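Local coordinates for AbiEi antitoxin C-terminal domain-containing protein (Mycobacterium tuberculosis, PDB 1ZEL) that is of unknown function but probably binds DNA through a winged-helix region, and carries a domain related to the C-terminal part of AbiEi antitoxins, at residues 102-115 / 174-186. Numbering follows the deposited sequence.
Sequences FMLAGASAAWHLGY and WATGLPALGPEAL. With FMT (formic acid), chain F.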
loop_
_atom_site.group_PDB
_atom_site.type_symbol
_atom_site.label_atom_id
_atom_site.label_comp_id
_atom_site.label_asym_id
_atom_site.label_seq_id
_atom_site.Cartn_x
_atom_site.Cartn_y
_atom_site.Cartn_z
ATOM N N PHE A 102 -4.995 -8.048 -2.307
ATOM C CA PHE A 102 -4.582 -6.943 -1.450
ATOM C C PHE A 102 -4.764 -5.657 -2.206
ATOM O O PHE A 102 -4.841 -5.647 -3.449
ATOM C CB PHE A 102 -3.093 -7.057 -1.004
ATOM C CG PHE A 102 -2.105 -7.071 -2.162
ATOM C CD1 PHE A 102 -1.675 -5.878 -2.742
ATOM C CD2 PHE A 102 -1.599 -8.272 -2.656
ATOM C CE1 PHE A 102 -0.799 -5.882 -3.827
ATOM C CE2 PHE A 102 -0.680 -8.280 -3.734
ATOM C CZ PHE A 102 -0.301 -7.074 -4.313
ATOM N N MET A 103 -4.807 -4.564 -1.452
ATOM C CA MET A 103 -4.682 -3.245 -2.019
ATOM C C MET A 103 -3.677 -2.450 -1.200
ATOM O O MET A 103 -3.673 -2.555 0.021
ATOM C CB MET A 103 -6.048 -2.542 -2.013
ATOM C CG MET A 103 -7.107 -3.315 -2.765
ATOM S SD MET A 103 -8.744 -2.555 -2.834
ATOM C CE MET A 103 -8.473 -1.257 -4.015
ATOM N N LEU A 104 -2.826 -1.659 -1.864
ATOM C CA LEU A 104 -1.986 -0.703 -1.167
ATOM C C LEU A 104 -2.882 0.189 -0.315
ATOM O O LEU A 104 -3.957 0.614 -0.768
ATOM C CB LEU A 104 -1.171 0.131 -2.160
ATOM C CG LEU A 104 -0.065 -0.595 -2.921
ATOM C CD1 LEU A 104 0.594 0.316 -3.964
ATOM C CD2 LEU A 104 0.967 -1.179 -1.965
ATOM N N ALA A 105 -2.475 0.436 0.930
ATOM C CA ALA A 105 -3.306 1.206 1.863
ATOM C C ALA A 105 -2.503 2.288 2.554
ATOM O O ALA A 105 -1.347 2.548 2.190
ATOM C CB ALA A 105 -3.981 0.282 2.895
ATOM N N GLY A 106 -3.120 2.926 3.545
ATOM C CA GLY A 106 -2.419 3.843 4.446
ATOM C C GLY A 106 -1.462 4.759 3.728
ATOM O O GLY A 106 -1.841 5.364 2.730
ATOM N N ALA A 107 -0.210 4.805 4.203
ATOM C CA ALA A 107 0.812 5.702 3.663
ATOM C C ALA A 107 1.147 5.491 2.180
ATOM O O ALA A 107 1.462 6.460 1.477
ATOM C CB ALA A 107 2.088 5.620 4.504
ATOM N N SER A 108 1.076 4.251 1.695
ATOM C CA SER A 108 1.377 4.024 0.279
ATOM C C SER A 108 0.310 4.594 -0.630
ATOM O O SER A 108 0.634 5.229 -1.631
ATOM C CB SER A 108 1.599 2.533 -0.019
ATOM O OG SER A 108 2.840 2.130 0.563
ATOM N N ALA A 109 -0.951 4.353 -0.285
ATOM C CA ALA A 109 -2.076 4.929 -1.003
ATOM C C ALA A 109 -2.011 6.456 -0.941
ATOM O O ALA A 109 -2.179 7.117 -1.965
ATOM C CB ALA A 109 -3.380 4.453 -0.416
ATOM N N ALA A 110 -1.771 7.021 0.246
ATOM C CA ALA A 110 -1.694 8.483 0.409
ATOM C C ALA A 110 -0.569 9.078 -0.437
ATOM O O ALA A 110 -0.686 10.195 -0.985
ATOM C CB ALA A 110 -1.467 8.839 1.901
ATOM N N TRP A 111 0.547 8.356 -0.522
ATOM C CA TRP A 111 1.718 8.844 -1.241
ATOM C C TRP A 111 1.407 8.988 -2.726
ATOM O O TRP A 111 1.623 10.036 -3.317
ATOM C CB TRP A 111 2.914 7.901 -0.987
ATOM C CG TRP A 111 4.065 8.025 -1.955
ATOM C CD1 TRP A 111 4.500 7.079 -2.841
ATOM C CD2 TRP A 111 4.944 9.155 -2.117
ATOM N NE1 TRP A 111 5.586 7.542 -3.539
ATOM C CE2 TRP A 111 5.881 8.809 -3.113
ATOM C CE3 TRP A 111 5.035 10.407 -1.505
ATOM C CZ2 TRP A 111 6.881 9.676 -3.534
ATOM C CZ3 TRP A 111 6.030 11.286 -1.936
ATOM C CH2 TRP A 111 6.939 10.910 -2.940
ATOM N N HIS A 112 0.850 7.942 -3.324
ATOM C CA HIS A 112 0.567 7.968 -4.751
ATOM C C HIS A 112 -0.622 8.862 -5.118
ATOM O O HIS A 112 -0.669 9.367 -6.237
ATOM C CB HIS A 112 0.395 6.546 -5.288
ATOM C CG HIS A 112 1.653 5.726 -5.231
ATOM N ND1 HIS A 112 2.785 6.047 -5.957
ATOM C CD2 HIS A 112 1.950 4.590 -4.552
ATOM C CE1 HIS A 112 3.734 5.159 -5.705
ATOM N NE2 HIS A 112 3.252 4.261 -4.857
ATOM N N LEU A 113 -1.549 9.059 -4.180
ATOM C CA LEU A 113 -2.684 9.964 -4.356
ATOM C C LEU A 113 -2.228 11.411 -4.180
ATOM O O LEU A 113 -2.924 12.353 -4.600
ATOM C CB LEU A 113 -3.798 9.652 -3.343
ATOM C CG LEU A 113 -4.678 8.414 -3.558
ATOM C CD1 LEU A 113 -5.642 8.183 -2.370
ATOM C CD2 LEU A 113 -5.434 8.514 -4.894
ATOM N N GLY A 114 -1.055 11.585 -3.581
ATOM C CA GLY A 114 -0.413 12.914 -3.540
ATOM C C GLY A 114 -0.557 13.689 -2.248
ATOM O O GLY A 114 -0.273 14.893 -2.215
ATOM N N TYR A 115 -0.910 12.994 -1.163
ATOM C CA TYR A 115 -1.179 13.673 0.108
ATOM C C TYR A 115 0.007 13.697 1.072
ATOM O O TYR A 115 -0.147 14.135 2.216
ATOM C CB TYR A 115 -2.433 13.086 0.784
ATOM C CG TYR A 115 -3.623 12.974 -0.147
ATOM C CD1 TYR A 115 -4.349 11.785 -0.262
ATOM C CD2 TYR A 115 -3.982 14.027 -0.950
ATOM C CE1 TYR A 115 -5.416 11.691 -1.137
ATOM C CE2 TYR A 115 -5.058 13.931 -1.839
ATOM C CZ TYR A 115 -5.758 12.769 -1.923
ATOM O OH TYR A 115 -6.803 12.659 -2.801
ATOM N N TRP A 174 -0.968 4.647 -11.690
ATOM C CA TRP A 174 -0.787 5.700 -10.675
ATOM C C TRP A 174 -0.155 5.190 -9.363
ATOM O O TRP A 174 0.538 5.951 -8.694
ATOM C CB TRP A 174 -2.111 6.451 -10.422
ATOM C CG TRP A 174 -3.111 5.625 -9.686
ATOM C CD1 TRP A 174 -3.981 4.701 -10.206
ATOM C CD2 TRP A 174 -3.299 5.609 -8.279
ATOM N NE1 TRP A 174 -4.707 4.116 -9.191
ATOM C CE2 TRP A 174 -4.304 4.661 -7.997
ATOM C CE3 TRP A 174 -2.701 6.291 -7.221
ATOM C CZ2 TRP A 174 -4.724 4.384 -6.693
ATOM C CZ3 TRP A 174 -3.143 6.040 -5.923
ATOM C CH2 TRP A 174 -4.140 5.081 -5.674
ATOM N N ALA A 175 -0.399 3.921 -9.007
ATOM C CA ALA A 175 0.260 3.275 -7.838
ATOM C C ALA A 175 1.223 2.169 -8.310
ATOM O O ALA A 175 1.335 1.086 -7.679
ATOM C CB ALA A 175 -0.781 2.713 -6.828
ATOM N N THR A 176 1.889 2.458 -9.438
ATOM C CA THR A 176 2.913 1.624 -10.084
ATOM C C THR A 176 2.371 0.307 -10.606
ATOM O O THR A 176 3.135 -0.655 -10.797
ATOM C CB THR A 176 4.103 1.310 -9.153
ATOM O OG1 THR A 176 3.709 0.283 -8.225
ATOM C CG2 THR A 176 4.571 2.542 -8.405
ATOM N N GLY A 177 1.056 0.244 -10.795
ATOM C CA GLY A 177 0.447 -0.938 -11.365
ATOM C C GLY A 177 -0.256 -1.854 -10.388
ATOM O O GLY A 177 -0.875 -2.823 -10.807
ATOM N N LEU A 178 -0.146 -1.574 -9.090
ATOM C CA LEU A 178 -0.824 -2.400 -8.094
ATOM C C LEU A 178 -2.146 -1.757 -7.737
ATOM O O LEU A 178 -2.282 -0.553 -7.906
ATOM C CB LEU A 178 0.037 -2.523 -6.836
ATOM C CG LEU A 178 1.352 -3.272 -7.016
ATOM C CD1 LEU A 178 2.126 -3.088 -5.741
ATOM C CD2 LEU A 178 1.129 -4.757 -7.316
ATOM N N PRO A 179 -3.104 -2.550 -7.235
ATOM C CA PRO A 179 -4.387 -2.052 -6.716
ATOM C C PRO A 179 -4.104 -1.225 -5.467
ATOM O O PRO A 179 -3.206 -1.578 -4.696
ATOM C CB PRO A 179 -5.136 -3.322 -6.318
ATOM C CG PRO A 179 -4.411 -4.439 -6.926
ATOM C CD PRO A 179 -2.995 -4.016 -7.107
ATOM N N ALA A 180 -4.810 -0.099 -5.311
ATOM C CA ALA A 180 -4.585 0.801 -4.188
ATOM C C ALA A 180 -5.901 1.465 -3.798
ATOM O O ALA A 180 -6.787 1.706 -4.649
ATOM C CB ALA A 180 -3.522 1.861 -4.543
ATOM N N LEU A 181 -6.023 1.757 -2.505
ATOM C CA LEU A 181 -7.194 2.419 -1.967
ATOM C C LEU A 181 -7.286 3.817 -2.558
ATOM O O LEU A 181 -6.255 4.474 -2.774
ATOM C CB LEU A 181 -7.081 2.567 -0.443
ATOM C CG LEU A 181 -7.125 1.288 0.401
ATOM C CD1 LEU A 181 -7.238 1.662 1.886
ATOM C CD2 LEU A 181 -8.234 0.332 -0.045
ATOM N N GLY A 182 -8.507 4.252 -2.818
ATOM C CA GLY A 182 -8.738 5.623 -3.207
ATOM C C GLY A 182 -8.823 6.520 -1.978
ATOM O O GLY A 182 -8.649 6.057 -0.848
ATOM N N PRO A 183 -9.085 7.821 -2.192
ATOM C CA PRO A 183 -9.081 8.759 -1.075
ATOM C C PRO A 183 -10.175 8.457 -0.060
ATOM O O PRO A 183 -9.944 8.609 1.127
ATOM C CB PRO A 183 -9.329 10.119 -1.732
ATOM C CG PRO A 183 -9.890 9.831 -3.070
ATOM C CD PRO A 183 -9.330 8.485 -3.481
ATOM N N GLU A 184 -11.354 8.044 -0.522
ATOM C CA GLU A 184 -12.417 7.716 0.413
ATOM C C GLU A 184 -12.033 6.561 1.317
ATOM O O GLU A 184 -12.175 6.648 2.532
ATOM C CB GLU A 184 -13.737 7.435 -0.315
ATOM C CG GLU A 184 -14.250 8.676 -1.045
ATOM C CD GLU A 184 -13.905 8.672 -2.524
ATOM O OE1 GLU A 184 -13.006 7.902 -2.912
ATOM O OE2 GLU A 184 -14.536 9.432 -3.292
ATOM N N ALA A 185 -11.498 5.495 0.736
ATOM C CA ALA A 185 -11.141 4.332 1.549
ATOM C C ALA A 185 -9.961 4.658 2.453
ATOM O O ALA A 185 -9.897 4.190 3.591
ATOM C CB ALA A 185 -10.879 3.103 0.682
ATOM N N LEU A 186 -9.045 5.488 1.956
ATOM C CA LEU A 186 -7.943 5.954 2.781
ATOM C C LEU A 186 -8.462 6.735 3.985
ATOM O O LEU A 186 -8.068 6.462 5.121
ATOM C CB LEU A 186 -6.999 6.835 1.968
ATOM C CG LEU A 186 -5.921 7.543 2.786
ATOM C CD1 LEU A 186 -4.927 6.561 3.454
ATOM C CD2 LEU A 186 -5.238 8.497 1.874
HETATM C C FMT F . 5.974 3.304 -0.975
HETATM O O1 FMT F . 6.566 3.794 -1.946
HETATM O O2 FMT F . 4.739 3.248 -0.874
#
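Leu104 and Ala180 form a single parallel bridge, with their CA atoms 4.3 Å apart. Two hydrogen bonds define it: Leu104 N donates to Pro179 O (2.9 Å, N-H...O angle 161°), and Leu181 N returns to Leu104 O (2.9 Å). Strand 103-104 also pairs with strand 124-127 along its other edge, through Met103 and Trp127, while the 179-181 loop joins it by this one bridge, inside the AbiEi-type domain. Past the bridge, both segments run into helices, 106-113 and 183-192, the former ending in a Schellman motif at Gly114. Leu113 splits its branches: CD1 lies 3.5 Å from Pro183 N at the start of helix 183-192, whereas CD2 meets Trp174 CZ3, also at 3.5 Å. Leu186 CD2 reaches Ala110 CB at 3.8 Å and also approaches Tyr115 at the ring edge; the hydroxyl of that tyrosine bonds Asp213, a member of the sodium site. With CG beside its backbone N (chi1 -66°), His112 lays its ring over Ala175, whose CA sits 4.0 Å from the ring centroid, 18° off the normal, in a CH-pi contact. Trp111 CD1 covers the opposite face, and His112 NE2 is hydrogen-bonded to Tyr87 OH.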